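Local structure of TRAP-type C4-dicarboxylate:H+ symport system substrate-binding component DctP (Shewanella oneidensis, 4MX6) at residues A55-F58 with K59-E63; S73-N77 with S78-G82; F81-N84 with N85-A88; L258-D261 with K262-V265; A282-D285 with N286-Q290. The protein binds succinate and, as the periplasmic substrate-binding component of a TRAP-type C4-dicarboxylate:H+ symport system, probably delivers such substrates to the membrane transporter. All coordinates share one frame; numbering follows the deposited sequence.

Contact 1: A55-F58 with K59-E63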
loop_
_atom_site.group_PDB
_atom_site.type_symbol
_atom_site.label_atom_id
_atom_site.label_comp_id
_atom_site.label_asym_id
_atom_site.label_seq_id
_atom_site.Cartn_x
_atom_site.Cartn_y
_atom_site.Cartn_z
ATOM N N ALA A 55 -5.053 7.874 -10.345
ATOM C CA ALA A 55 -4.706 7.500 -11.714
ATOM C C ALA A 55 -5.610 8.227 -12.715
ATOM O O ALA A 55 -5.138 8.701 -13.756
ATOM C CB ALA A 55 -4.794 5.990 -11.883
ATOM N N LEU A 56 -6.913 8.297 -12.423
ATOM C CA LEU A 56 -7.838 9.001 -13.322
ATOM C C LEU A 56 -7.587 10.505 -13.332
ATOM O O LEU A 56 -7.706 11.140 -14.374
ATOM C CB LEU A 56 -9.283 8.702 -12.930
ATOM C CG LEU A 56 -9.782 7.299 -13.292
ATOM C CD1 LEU A 56 -11.202 7.113 -12.793
ATOM C CD2 LEU A 56 -9.698 7.018 -14.786
ATOM N N LYS A 57 -7.224 11.089 -12.196
ATOM C CA LYS A 57 -6.898 12.512 -12.181
ATOM C C LYS A 57 -5.671 12.786 -13.046
ATOM O O LYS A 57 -5.626 13.771 -13.792
ATOM C CB LYS A 57 -6.673 12.992 -10.744
ATOM C CG LYS A 57 -6.369 14.481 -10.612
ATOM C CD LYS A 57 -7.521 15.356 -11.097
ATOM C CE LYS A 57 -7.304 16.817 -10.756
ATOM N NZ LYS A 57 -8.454 17.653 -11.155
ATOM N N PHE A 58 -4.678 11.909 -12.968
ATOM C CA PHE A 58 -3.475 12.034 -13.792
ATOM C C PHE A 58 -3.851 11.997 -15.276
ATOM O O PHE A 58 -3.401 12.841 -16.063
ATOM C CB PHE A 58 -2.484 10.939 -13.401
ATOM C CG PHE A 58 -1.233 10.887 -14.245
ATOM C CD1 PHE A 58 -0.362 11.961 -14.328
ATOM C CD2 PHE A 58 -0.904 9.721 -14.901
ATOM C CE1 PHE A 58 0.779 11.875 -15.081
ATOM C CE2 PHE A 58 0.251 9.637 -15.648
ATOM C CZ PHE A 58 1.088 10.714 -15.736
ATOM N N LYS A 59 -4.702 11.049 -15.663
ATOM C CA LYS A 59 -5.224 10.992 -17.024
ATOM C C LYS A 59 -5.883 12.306 -17.424
ATOM O O LYS A 59 -5.619 12.834 -18.504
ATOM C CB LYS A 59 -6.230 9.847 -17.130
ATOM C CG LYS A 59 -7.006 9.797 -18.437
ATOM C CD LYS A 59 -8.025 8.671 -18.422
ATOM C CE LYS A 59 -8.845 8.597 -19.702
ATOM N NZ LYS A 59 -7.996 8.320 -20.880
ATOM N N GLU A 60 -6.756 12.825 -16.569
ATOM C CA GLU A 60 -7.494 14.040 -16.874
ATOM C C GLU A 60 -6.550 15.217 -17.079
ATOM O O GLU A 60 -6.678 15.968 -18.048
ATOM C CB GLU A 60 -8.498 14.338 -15.755
ATOM C CG GLU A 60 -9.653 13.356 -15.728
ATOM C CD GLU A 60 -10.490 13.408 -14.469
ATOM O OE1 GLU A 60 -10.387 14.416 -13.753
ATOM O OE2 GLU A 60 -11.261 12.443 -14.223
ATOM N N LEU A 61 -5.574 15.359 -16.189
ATOM C CA LEU A 61 -4.664 16.496 -16.259
ATOM C C LEU A 61 -3.750 16.403 -17.472
ATOM O O LEU A 61 -3.484 17.416 -18.127
ATOM C CB LEU A 61 -3.846 16.642 -14.976
ATOM C CG LEU A 61 -4.658 17.001 -13.735
ATOM C CD1 LEU A 61 -3.687 17.198 -12.597
ATOM C CD2 LEU A 61 -5.491 18.242 -13.951
ATOM N N VAL A 62 -3.244 15.210 -17.780
ATOM C CA VAL A 62 -2.367 15.085 -18.940
ATOM C C VAL A 62 -3.142 15.417 -20.207
ATOM O O VAL A 62 -2.655 16.137 -21.086
ATOM C CB VAL A 62 -1.742 13.668 -19.029
ATOM C CG1 VAL A 62 -1.082 13.439 -20.390
ATOM C CG2 VAL A 62 -0.731 13.460 -17.907
ATOM N N GLU A 63 -4.353 14.901 -20.319
ATOM C CA GLU A 63 -5.084 15.079 -21.556
ATOM C C GLU A 63 -5.571 16.525 -21.707
ATOM O O GLU A 63 -5.706 17.008 -22.825
ATOM C CB GLU A 63 -6.169 14.004 -21.671
ATOM C CG GLU A 63 -5.499 12.636 -21.907
ATOM C CD GLU A 63 -6.319 11.451 -21.478
ATOM O OE1 GLU A 63 -7.271 11.634 -20.694
ATOM O OE2 GLU A 63 -6.040 10.323 -21.954
HETATM O O HOH W 1 -9.430 17.082 -13.822
#

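Contact 2: S73-N77 with S78-G82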
loop_
_atom_site.group_PDB
_atom_site.type_symbol
_atom_site.label_atom_id
_atom_site.label_comp_id
_atom_site.label_asym_id
_atom_site.label_seq_id
_atom_site.Cartn_x
_atom_site.Cartn_y
_atom_site.Cartn_z
ATOM N N SER A 73 -3.889 5.794 -20.568
ATOM C CA SER A 73 -4.827 4.690 -20.428
ATOM C C SER A 73 -4.665 4.085 -19.044
ATOM O O SER A 73 -3.559 3.711 -18.658
ATOM C CB SER A 73 -4.585 3.630 -21.501
ATOM O OG SER A 73 -4.800 4.174 -22.788
ATOM N N VAL A 74 -5.769 3.995 -18.313
ATOM C CA VAL A 74 -5.748 3.493 -16.948
ATOM C C VAL A 74 -6.410 2.121 -16.893
ATOM O O VAL A 74 -7.510 1.927 -17.405
ATOM C CB VAL A 74 -6.476 4.470 -15.993
ATOM C CG1 VAL A 74 -6.542 3.912 -14.581
ATOM C CG2 VAL A 74 -5.786 5.833 -15.988
ATOM N N PHE A 75 -5.739 1.176 -16.225
ATOM C CA PHE A 75 -6.181 -0.212 -16.155
ATOM C C PHE A 75 -6.284 -0.625 -14.694
ATOM O O PHE A 75 -5.287 -1.030 -14.091
ATOM C CB PHE A 75 -5.187 -1.123 -16.889
ATOM C CG PHE A 75 -4.963 -0.739 -18.324
ATOM C CD1 PHE A 75 -3.982 0.182 -18.665
ATOM C CD2 PHE A 75 -5.723 -1.298 -19.337
ATOM C CE1 PHE A 75 -3.774 0.543 -19.981
ATOM C CE2 PHE A 75 -5.512 -0.930 -20.665
ATOM C CZ PHE A 75 -4.540 -0.013 -20.971
ATOM N N PRO A 76 -7.480 -0.506 -14.091
ATOM C CA PRO A 76 -7.657 -0.838 -12.673
ATOM C C PRO A 76 -7.853 -2.342 -12.470
ATOM O O PRO A 76 -7.926 -3.100 -13.450
ATOM C CB PRO A 76 -8.950 -0.097 -12.324
ATOM C CG PRO A 76 -9.765 -0.210 -13.593
ATOM C CD PRO A 76 -8.741 -0.038 -14.705
ATOM N N ASN A 77 -7.937 -2.768 -11.216
ATOM C CA ASN A 77 -8.408 -4.119 -10.892
ATOM C C ASN A 77 -7.580 -5.244 -11.503
ATOM O O ASN A 77 -8.119 -6.317 -11.774
ATOM C CB ASN A 77 -9.850 -4.317 -11.389
ATOM C CG ASN A 77 -10.840 -3.447 -10.683
ATOM O OD1 ASN A 77 -10.924 -3.479 -9.463
ATOM N ND2 ASN A 77 -11.629 -2.682 -11.446
ATOM N N SER A 78 -6.290 -5.013 -11.707
ATOM C CA SER A 78 -5.395 -6.023 -12.269
ATOM C C SER A 78 -5.805 -6.434 -13.688
ATOM O O SER A 78 -5.430 -7.509 -14.163
ATOM C CB SER A 78 -5.312 -7.277 -11.373
ATOM O OG SER A 78 -4.870 -6.963 -10.063
ATOM N N GLN A 79 -6.548 -5.579 -14.383
ATOM C CA GLN A 79 -7.062 -5.945 -15.703
ATOM C C GLN A 79 -5.946 -6.045 -16.750
ATOM O O GLN A 79 -6.088 -6.770 -17.728
ATOM C CB GLN A 79 -8.145 -4.962 -16.157
ATOM C CG GLN A 79 -9.428 -5.021 -15.325
ATOM C CD GLN A 79 -10.327 -3.810 -15.544
ATOM O OE1 GLN A 79 -10.089 -3.001 -16.446
ATOM N NE2 GLN A 79 -11.362 -3.673 -14.709
ATOM N N LEU A 80 -4.854 -5.311 -16.556
ATOM C CA LEU A 80 -3.709 -5.406 -17.462
ATOM C C LEU A 80 -2.547 -6.164 -16.805
ATOM O O LEU A 80 -2.136 -7.211 -17.301
ATOM C CB LEU A 80 -3.265 -4.024 -17.939
ATOM C CG LEU A 80 -2.197 -4.030 -19.042
ATOM C CD1 LEU A 80 -2.734 -4.665 -20.324
ATOM C CD2 LEU A 80 -1.703 -2.617 -19.295
ATOM N N PHE A 81 -2.026 -5.624 -15.706
ATOM C CA PHE A 81 -0.992 -6.287 -14.914
ATOM C C PHE A 81 -1.433 -6.336 -13.459
ATOM O O PHE A 81 -2.115 -5.427 -12.962
ATOM C CB PHE A 81 0.360 -5.579 -15.067
ATOM C CG PHE A 81 0.851 -5.578 -16.477
ATOM C CD1 PHE A 81 1.173 -6.768 -17.102
ATOM C CD2 PHE A 81 0.950 -4.400 -17.196
ATOM C CE1 PHE A 81 1.597 -6.783 -18.415
ATOM C CE2 PHE A 81 1.380 -4.412 -18.510
ATOM C CZ PHE A 81 1.698 -5.599 -19.117
ATOM N N GLY A 82 -1.007 -7.384 -12.765
ATOM C CA GLY A 82 -1.336 -7.584 -11.370
ATOM C C GLY A 82 -0.105 -7.498 -10.489
ATOM O O GLY A 82 0.975 -7.110 -10.934
HETATM O O HOH W 2 -4.079 -3.583 -14.357
#

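Contact 3: F81-N84 with N85-A88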
loop_
_atom_site.group_PDB
_atom_site.type_symbol
_atom_site.label_atom_id
_atom_site.label_comp_id
_atom_site.label_asym_id
_atom_site.label_seq_id
_atom_site.Cartn_x
_atom_site.Cartn_y
_atom_site.Cartn_z
ATOM N N PHE A 81 -2.026 -5.624 -15.706
ATOM C CA PHE A 81 -0.992 -6.287 -14.914
ATOM C C PHE A 81 -1.433 -6.336 -13.459
ATOM O O PHE A 81 -2.115 -5.427 -12.962
ATOM C CB PHE A 81 0.360 -5.579 -15.067
ATOM C CG PHE A 81 0.851 -5.578 -16.477
ATOM C CD1 PHE A 81 1.173 -6.768 -17.102
ATOM C CD2 PHE A 81 0.950 -4.400 -17.196
ATOM C CE1 PHE A 81 1.597 -6.783 -18.415
ATOM C CE2 PHE A 81 1.380 -4.412 -18.510
ATOM C CZ PHE A 81 1.698 -5.599 -19.117
ATOM N N GLY A 82 -1.007 -7.384 -12.765
ATOM C CA GLY A 82 -1.336 -7.584 -11.370
ATOM C C GLY A 82 -0.105 -7.498 -10.489
ATOM O O GLY A 82 0.975 -7.110 -10.934
ATOM N N ASP A 83 -0.272 -7.887 -9.228
ATOM C CA ASP A 83 0.796 -7.748 -8.234
ATOM C C ASP A 83 2.080 -8.418 -8.691
ATOM O O ASP A 83 3.171 -7.864 -8.538
ATOM C CB ASP A 83 0.409 -8.421 -6.920
ATOM C CG ASP A 83 -0.322 -7.508 -5.944
ATOM O OD1 ASP A 83 -0.490 -6.294 -6.199
ATOM O OD2 ASP A 83 -0.673 -8.036 -4.846
ATOM N N ASN A 84 1.977 -9.636 -9.197
ATOM C CA ASN A 84 3.182 -10.412 -9.393
ATOM C C ASN A 84 3.981 -9.986 -10.616
ATOM O O ASN A 84 5.199 -10.165 -10.596
ATOM C CB ASN A 84 2.882 -11.910 -9.432
ATOM C CG ASN A 84 2.441 -12.456 -8.074
ATOM O OD1 ASN A 84 2.535 -11.775 -7.042
ATOM N ND2 ASN A 84 1.951 -13.688 -8.074
ATOM N N ASN A 85 3.338 -9.405 -11.644
ATOM C CA ASN A 85 4.033 -9.079 -12.898
ATOM C C ASN A 85 4.189 -7.589 -13.220
ATOM O O ASN A 85 4.849 -7.256 -14.196
ATOM C CB ASN A 85 3.429 -9.822 -14.113
ATOM C CG ASN A 85 1.987 -9.424 -14.425
ATOM O OD1 ASN A 85 1.431 -8.505 -13.841
ATOM N ND2 ASN A 85 1.398 -10.099 -15.406
ATOM N N GLU A 86 3.634 -6.694 -12.413
ATOM C CA GLU A 86 3.604 -5.296 -12.812
ATOM C C GLU A 86 4.989 -4.647 -12.867
ATOM O O GLU A 86 5.228 -3.828 -13.754
ATOM C CB GLU A 86 2.643 -4.493 -11.932
ATOM C CG GLU A 86 3.063 -4.343 -10.483
ATOM C CD GLU A 86 2.108 -3.477 -9.668
ATOM O OE1 GLU A 86 1.229 -2.780 -10.243
ATOM O OE2 GLU A 86 2.234 -3.496 -8.418
ATOM N N LEU A 87 5.900 -4.980 -11.949
ATOM C CA LEU A 87 7.208 -4.331 -11.972
ATOM C C LEU A 87 8.046 -4.861 -13.146
ATOM O O LEU A 87 8.755 -4.090 -13.801
ATOM C CB LEU A 87 7.947 -4.469 -10.629
ATOM C CG LEU A 87 7.377 -3.577 -9.514
ATOM C CD1 LEU A 87 8.107 -3.816 -8.207
ATOM C CD2 LEU A 87 7.453 -2.100 -9.867
ATOM N N ALA A 88 7.954 -6.157 -13.439
ATOM C CA ALA A 88 8.600 -6.685 -14.631
ATOM C C ALA A 88 8.053 -5.985 -15.886
ATOM O O ALA A 88 8.826 -5.585 -16.766
ATOM C CB ALA A 88 8.412 -8.182 -14.723
HETATM O O HOH W 3 -0.707 -3.035 -12.143
HETATM O O HOH W 4 0.076 -3.573 -6.937
HETATM O O HOH W 5 3.450 -5.504 -7.044
HETATM O O HOH W 6 5.660 -6.948 -9.630
#

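Contact 4: L258-D261 with K262-V265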
loop_
_atom_site.group_PDB
_atom_site.type_symbol
_atom_site.label_atom_id
_atom_site.label_comp_id
_atom_site.label_asym_id
_atom_site.label_seq_id
_atom_site.Cartn_x
_atom_site.Cartn_y
_atom_site.Cartn_z
ATOM N N LEU A 258 11.360 10.868 -22.614
ATOM C CA LEU A 258 10.520 12.048 -22.789
ATOM C C LEU A 258 11.354 13.298 -23.046
ATOM O O LEU A 258 12.424 13.464 -22.459
ATOM C CB LEU A 258 9.685 12.291 -21.537
ATOM C CG LEU A 258 8.648 11.223 -21.202
ATOM C CD1 LEU A 258 8.109 11.423 -19.797
ATOM C CD2 LEU A 258 7.516 11.259 -22.206
ATOM N N PRO A 259 10.864 14.196 -23.913
ATOM C CA PRO A 259 11.548 15.489 -23.996
ATOM C C PRO A 259 11.391 16.224 -22.671
ATOM O O PRO A 259 10.380 16.077 -21.984
ATOM C CB PRO A 259 10.837 16.221 -25.144
ATOM C CG PRO A 259 9.646 15.444 -25.469
ATOM C CD PRO A 259 9.666 14.126 -24.764
ATOM N N ALA A 260 12.391 17.010 -22.298
ATOM C CA ALA A 260 12.423 17.570 -20.950
ATOM C C ALA A 260 11.222 18.455 -20.619
ATOM O O ALA A 260 10.729 18.447 -19.478
ATOM C CB ALA A 260 13.718 18.335 -20.741
ATOM N N ASP A 261 10.738 19.209 -21.603
ATOM C CA ASP A 261 9.612 20.097 -21.352
ATOM C C ASP A 261 8.315 19.314 -21.123
ATOM O O ASP A 261 7.556 19.617 -20.195
ATOM C CB ASP A 261 9.466 21.206 -22.425
ATOM C CG ASP A 261 9.717 20.732 -23.864
ATOM O OD1 ASP A 261 9.534 19.538 -24.187
ATOM O OD2 ASP A 261 10.115 21.603 -24.685
ATOM N N LYS A 262 8.099 18.268 -21.908
ATOM C CA LYS A 262 6.922 17.431 -21.741
ATOM C C LYS A 262 7.010 16.656 -20.427
ATOM O O LYS A 262 6.007 16.496 -19.724
ATOM C CB LYS A 262 6.772 16.467 -22.924
ATOM C CG LYS A 262 6.744 17.135 -24.284
ATOM C CD LYS A 262 5.683 18.189 -24.368
ATOM C CE LYS A 262 5.877 19.058 -25.603
ATOM N NZ LYS A 262 4.824 20.113 -25.698
ATOM N N ARG A 263 8.203 16.165 -20.103
ATOM C CA ARG A 263 8.415 15.460 -18.847
ATOM C C ARG A 263 8.008 16.349 -17.670
ATOM O O ARG A 263 7.378 15.883 -16.724
ATOM C CB ARG A 263 9.875 15.023 -18.704
ATOM C CG ARG A 263 10.103 14.162 -17.467
ATOM C CD ARG A 263 11.567 13.856 -17.188
ATOM N NE ARG A 263 12.264 13.286 -18.341
ATOM C CZ ARG A 263 13.300 13.825 -18.982
ATOM N NH1 ARG A 263 13.839 14.986 -18.621
ATOM N NH2 ARG A 263 13.806 13.173 -20.007
ATOM N N LYS A 264 8.382 17.625 -17.717
ATOM C CA LYS A 264 8.048 18.540 -16.636
ATOM C C LYS A 264 6.538 18.713 -16.469
ATOM O O LYS A 264 6.031 18.715 -15.352
ATOM C CB LYS A 264 8.718 19.887 -16.881
ATOM C CG LYS A 264 8.466 20.895 -15.792
ATOM C CD LYS A 264 9.267 22.156 -16.015
ATOM C CE LYS A 264 9.079 23.123 -14.869
ATOM N NZ LYS A 264 9.916 24.310 -15.047
ATOM N N VAL A 265 5.811 18.831 -17.570
ATOM C CA VAL A 265 4.356 18.932 -17.513
ATOM C C VAL A 265 3.741 17.647 -16.930
ATOM O O VAL A 265 2.843 17.697 -16.070
ATOM C CB VAL A 265 3.770 19.220 -18.913
ATOM C CG1 VAL A 265 2.253 19.237 -18.874
ATOM C CG2 VAL A 265 4.285 20.551 -19.445
HETATM O O HOH W 7 11.993 17.540 -17.145
#

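Contact 5: A282-D285 with N286-Q290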
loop_
_atom_site.group_PDB
_atom_site.type_symbol
_atom_site.label_atom_id
_atom_site.label_comp_id
_atom_site.label_asym_id
_atom_site.label_seq_id
_atom_site.Cartn_x
_atom_site.Cartn_y
_atom_site.Cartn_z
ATOM N N ALA A 282 -7.782 10.013 2.792
ATOM C CA ALA A 282 -8.221 10.379 4.122
ATOM C C ALA A 282 -9.745 10.391 4.178
ATOM O O ALA A 282 -10.348 9.982 5.166
ATOM C CB ALA A 282 -7.663 11.739 4.496
ATOM N N GLU A 283 -10.382 10.877 3.118
ATOM C CA GLU A 283 -11.837 10.889 3.063
ATOM C C GLU A 283 -12.415 9.468 3.070
ATOM O O GLU A 283 -13.354 9.175 3.807
ATOM C CB GLU A 283 -12.313 11.642 1.825
ATOM C CG GLU A 283 -12.004 13.115 1.892
ATOM C CD GLU A 283 -12.175 13.859 0.574
ATOM O OE1 GLU A 283 -12.228 13.210 -0.486
ATOM O OE2 GLU A 283 -12.245 15.112 0.613
ATOM N N LYS A 284 -11.844 8.582 2.260
ATOM C CA LYS A 284 -12.345 7.217 2.144
ATOM C C LYS A 284 -12.101 6.417 3.416
ATOM O O LYS A 284 -12.891 5.551 3.759
ATOM C CB LYS A 284 -11.729 6.511 0.933
ATOM C CG LYS A 284 -12.232 7.043 -0.384
ATOM C CD LYS A 284 -13.715 6.793 -0.538
ATOM C CE LYS A 284 -14.197 7.190 -1.899
ATOM N NZ LYS A 284 -15.675 7.034 -2.018
ATOM N N ASP A 285 -11.040 6.717 4.142
ATOM C CA ASP A 285 -10.785 5.984 5.350
ATOM C C ASP A 285 -11.970 6.162 6.304
ATOM O O ASP A 285 -12.421 5.198 6.932
ATOM C CB ASP A 285 -9.495 6.453 5.962
ATOM C CG ASP A 285 -9.026 5.523 7.017
ATOM O OD1 ASP A 285 -8.495 4.451 6.671
ATOM O OD2 ASP A 285 -9.252 5.844 8.199
ATOM N N ASN A 286 -12.485 7.385 6.415
ATOM C CA ASN A 286 -13.659 7.649 7.243
ATOM C C ASN A 286 -14.972 7.170 6.606
ATOM O O ASN A 286 -15.784 6.526 7.269
ATOM C CB ASN A 286 -13.724 9.137 7.593
ATOM C CG ASN A 286 -12.740 9.526 8.701
ATOM O OD1 ASN A 286 -12.395 8.717 9.566
ATOM N ND2 ASN A 286 -12.292 10.778 8.678
ATOM N N GLU A 287 -15.179 7.468 5.327
ATOM C CA GLU A 287 -16.421 7.107 4.653
ATOM C C GLU A 287 -16.630 5.609 4.612
ATOM O O GLU A 287 -17.732 5.118 4.867
ATOM C CB GLU A 287 -16.458 7.661 3.221
ATOM C CG GLU A 287 -17.734 7.291 2.459
ATOM C CD GLU A 287 -17.729 7.683 0.971
ATOM O OE1 GLU A 287 -16.693 8.163 0.456
ATOM O OE2 GLU A 287 -18.790 7.480 0.317
ATOM N N ASP A 288 -15.585 4.872 4.261
ATOM C CA ASP A 288 -15.716 3.450 4.028
ATOM C C ASP A 288 -15.827 2.660 5.327
ATOM O O ASP A 288 -16.527 1.652 5.362
ATOM C CB ASP A 288 -14.581 2.939 3.131
ATOM C CG ASP A 288 -14.734 3.374 1.685
ATOM O OD1 ASP A 288 -15.756 4.040 1.361
ATOM O OD2 ASP A 288 -13.839 3.037 0.885
ATOM N N LYS A 289 -15.181 3.111 6.400
ATOM C CA LYS A 289 -15.433 2.527 7.705
ATOM C C LYS A 289 -16.929 2.631 8.026
ATOM O O LYS A 289 -17.563 1.656 8.440
ATOM C CB LYS A 289 -14.612 3.219 8.796
ATOM C CG LYS A 289 -14.916 2.686 10.193
ATOM C CD LYS A 289 -14.093 3.368 11.268
ATOM C CE LYS A 289 -14.471 2.844 12.633
ATOM N NZ LYS A 289 -13.747 3.586 13.702
ATOM N N GLN A 290 -17.508 3.814 7.844
ATOM C CA GLN A 290 -18.929 4.004 8.137
ATOM C C GLN A 290 -19.835 3.144 7.253
ATOM O O GLN A 290 -20.812 2.587 7.745
ATOM C CB GLN A 290 -19.317 5.476 8.027
ATOM C CG GLN A 290 -20.712 5.771 8.558
ATOM C CD GLN A 290 -20.859 5.398 10.025
ATOM O OE1 GLN A 290 -20.056 5.803 10.865
ATOM N NE2 GLN A 290 -21.877 4.614 10.335
HETATM O O HOH W 8 -16.237 4.341 -1.168
HETATM O O HOH W 9 -9.842 8.153 9.349
HETATM O O HOH W 10 -11.699 5.738 10.060
#

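Contact 1: A55-F58 with K59-E63
Phe58 and Val62, one helical turn apart, meet through a CH-pi contact: CG2 of Val62 lies over a face of the Phe58 ring, 4.0 Å from its centroid. CG anti to the backbone N (chi1 176°) places the ring beside Val62, and chi2 (60°) turns its face to the methyl. On another flank, CE of Lys57 rests 3.9 Å from CD2 of Leu61, the bend at chi2 carrying the lysine chain along the helix. An alanine at Leu61 would remove the branch flanking Lys57 CE and would probably leave that methylene without this apolar neighbour, the lysine end freer to turn. Lys57 NZ stays 4.6 Å from Glu60 OE1, and a water accepting from the amine and donating to the carboxylate spans the gap. Regular i to i+4 bonds run beneath, such as Val62 N to Phe58 O at 2.9 Å. Lys59 NZ forms a salt bridge with Glu63 OE2 at 3.0 Å, meeting its syn lone pair, and bonds to Val72 O; Glu63 OE2 takes Val72 N and Thr71 OG1. Phe58 and Val62 also touch Val72, so polar and apolar contacts tie helix to strand in a beta-alpha-beta unit of strand 37-42, helix 50-65 and strand 70-75.

Contact 2: S73-N77 with S78-G82
Phe75, at the end of strand 70-75, receives Leu80 over one face of its ring: CD2 of the leucine lies 3.8 Å from the centroid, 16° off the ring normal and displaced toward the rim. The two side chains also touch at their roots, Phe75 CB to Leu80 CB being 3.6 Å. Leu80 reaches the ring with CG anti to its own backbone N (chi1 -172°). Exchanging Phe75 for a serine would take away the ring face and is likely to leave CD2 of Leu80 without its apolar support on this side. A water accepts from Leu80 N at 2.9 Å while sitting close to Phe75 O, filling in between the two backbones. Pro76 follows, its O receiving Gln79 N at 3.0 Å. The extended Gln79 side chain folds back over the proline, with OE1 3.7 Å from Pro76 CD. Asn77 is the first of the two central residues of the reversal; its side chain and that of Gln79 run side by side. Asn77 and Ser78 both adopt the left-handed helical backbone region, with phi near +60°. These two central residues and the bond that closes over them define a type I' beta turn, here leading from strand 70-75 into the loop before helix 86-91.

Contact 3: F81-N84 with N85-A88
Asn85 folds its side chain back on the loop, and OD1 accepts the backbone N of Gly82 at 2.9 Å, with an N-H...O angle of 145°. CG reaches there from between the backbone N and carbonyl carbon (chi1 64°), a placement that returns the amide toward the residues preceding it. The same amide stands across the Phe81 ring, the planes 80° apart: ND2 lies in the ring plane at its edge, 3.7 Å from CD1, and OD1 comes within 3.3 Å of Phe81 CB. Phe81 CB also meets Glu86 CB at 4.0 Å. Glu86 N, at the start of the helix, makes only a weak bond to Gly82 O, and Asn85 N another. The carboxylate of Glu86 is bridged by water to preceding residues. One water donates to OE1 and Phe81 O, a second links OE2 with Asp83 OD1, and a third links OE2 with Asp83 O. Asp83 OD1 also forms a salt bridge with Lys104, a succinate-binding residue, and OD2 accepts Phe202 N. Although Asp83 OD1 and Glu86 OE2 are 4.5 Å apart, the shared water and the lysine charge probably ease their repulsion. The helix start thus links through water to Asp83, which probably helps position Lys104.

Contact 4: L258-D261 with K262-V265
Arg263 N donates to Pro259 O at 2.9 Å, a nearly straight bond that sets the first turn of helix 260-295. Pro259 occupies the N-cap position. Two further i to i+4 bonds follow, from Lys264 N to Ala260 O at 3.0 Å and from Val265 N to Asp261 O at 3.2 Å. Among the side chains, Arg263 does most of the touching. Its CB meets Leu258 CB at 3.9 Å, and CG continues past the CD1 methyl of the same leucine. With CG anti to the backbone N (chi1 -174°) and a bend at chi3, the chain curls back toward the residues ahead of the helix, bringing Ala260 N over one face of the guanidinium. NE bonds to Trp255 O, and the group also makes a cation-pi contact with Trp255. A water donates to Ala260 O at 2.8 Å and takes a weak bond from NH1. On a separate flank, Lys262 leans its CG on Pro259 CG at 3.6 Å, while its amine goes on to a salt bridge with Glu69. Asp261 turns its carboxylate toward the following residue, where OD1 accepts Lys262 N in a weak, strongly bent bond (3.0 Å, 125°). A negative group beside the opening turn should interact favourably with the helix dipole. On both flanks the chemistry divides along the chain: the inner carbons of Lys262 and Arg263 pack on residues before the helix, and the charged end goes to a partner farther off, Glu69 or Trp255, so that the helix start is stitched to its surroundings.

Contact 5: A282-D285 with N286-Q290
Lys284 reaches along the helix to both Glu287 and Asp288, and its chain can be followed atom by atom. CB starts 4.1 Å from Asp288 OD2, a loose approach. The bend at chi2 (-64°) then swings the outer part of the chain toward the next turn. CD comes near two acidic groups, 3.4 Å from Glu287 OE1 and 3.9 Å from Asp288 OD1, and CE stays beside Glu287 OE1 at 3.6 Å. At the tip, NZ forms a salt bridge with Glu287 OE1 at 2.9 Å, approaching from above the carboxylate plane, 41° out of it. Lysine and glutamate lie side by side and point the same way, which lets OE1 meet CD and CE as well as NZ. The second acid is engaged indirectly: a water accepts from NZ and donates to Asp288 OD1 at 2.6 Å, spanning a separation too long for a direct bridge. One amine thus serves two carboxylates, which probably tempers the repulsion between them. Under these side chains two i to i+4 bonds cross, Glu287 N to Glu283 O and Asp288 N to Lys284 O, the latter at 2.8 Å. Farther round, Lys289 CB rests against Asp285 O, and its extended chain ends in a salt bridge with Glu238. The segment belongs to helix 260-295, which packs here on helix 221-226: Asp285 and Lys289 touch Trp221, while Asp288 touches Ser222 and Tyr225. Helix 221-226 also carries the succinate-binding Asn223, whose side chain lies about 8 Å from that of Asp288.

Overall arrangement
Each of the five contacts joins adjoining segments, so none encloses an intervening loop and none crosses another. Contact 1 lies on helix 50-65. The chain next enters strand 70-75 and contact 2, whose Val74 packs against Ala55, Leu56 and Lys59 of contact 1. Contact 3 overlaps contact 2 at Phe81 and Gly82 and carries the chain into helix 86-91, beside the succinate site. Much later, contacts 4 and 5 occupy one helix, 260-295, with centres about 36 Å apart. Between them that helix runs past contact 1, Leu270 and Ser273 touching Phe58, and so joins the beta-alpha-beta unit to the region of helix 221-226.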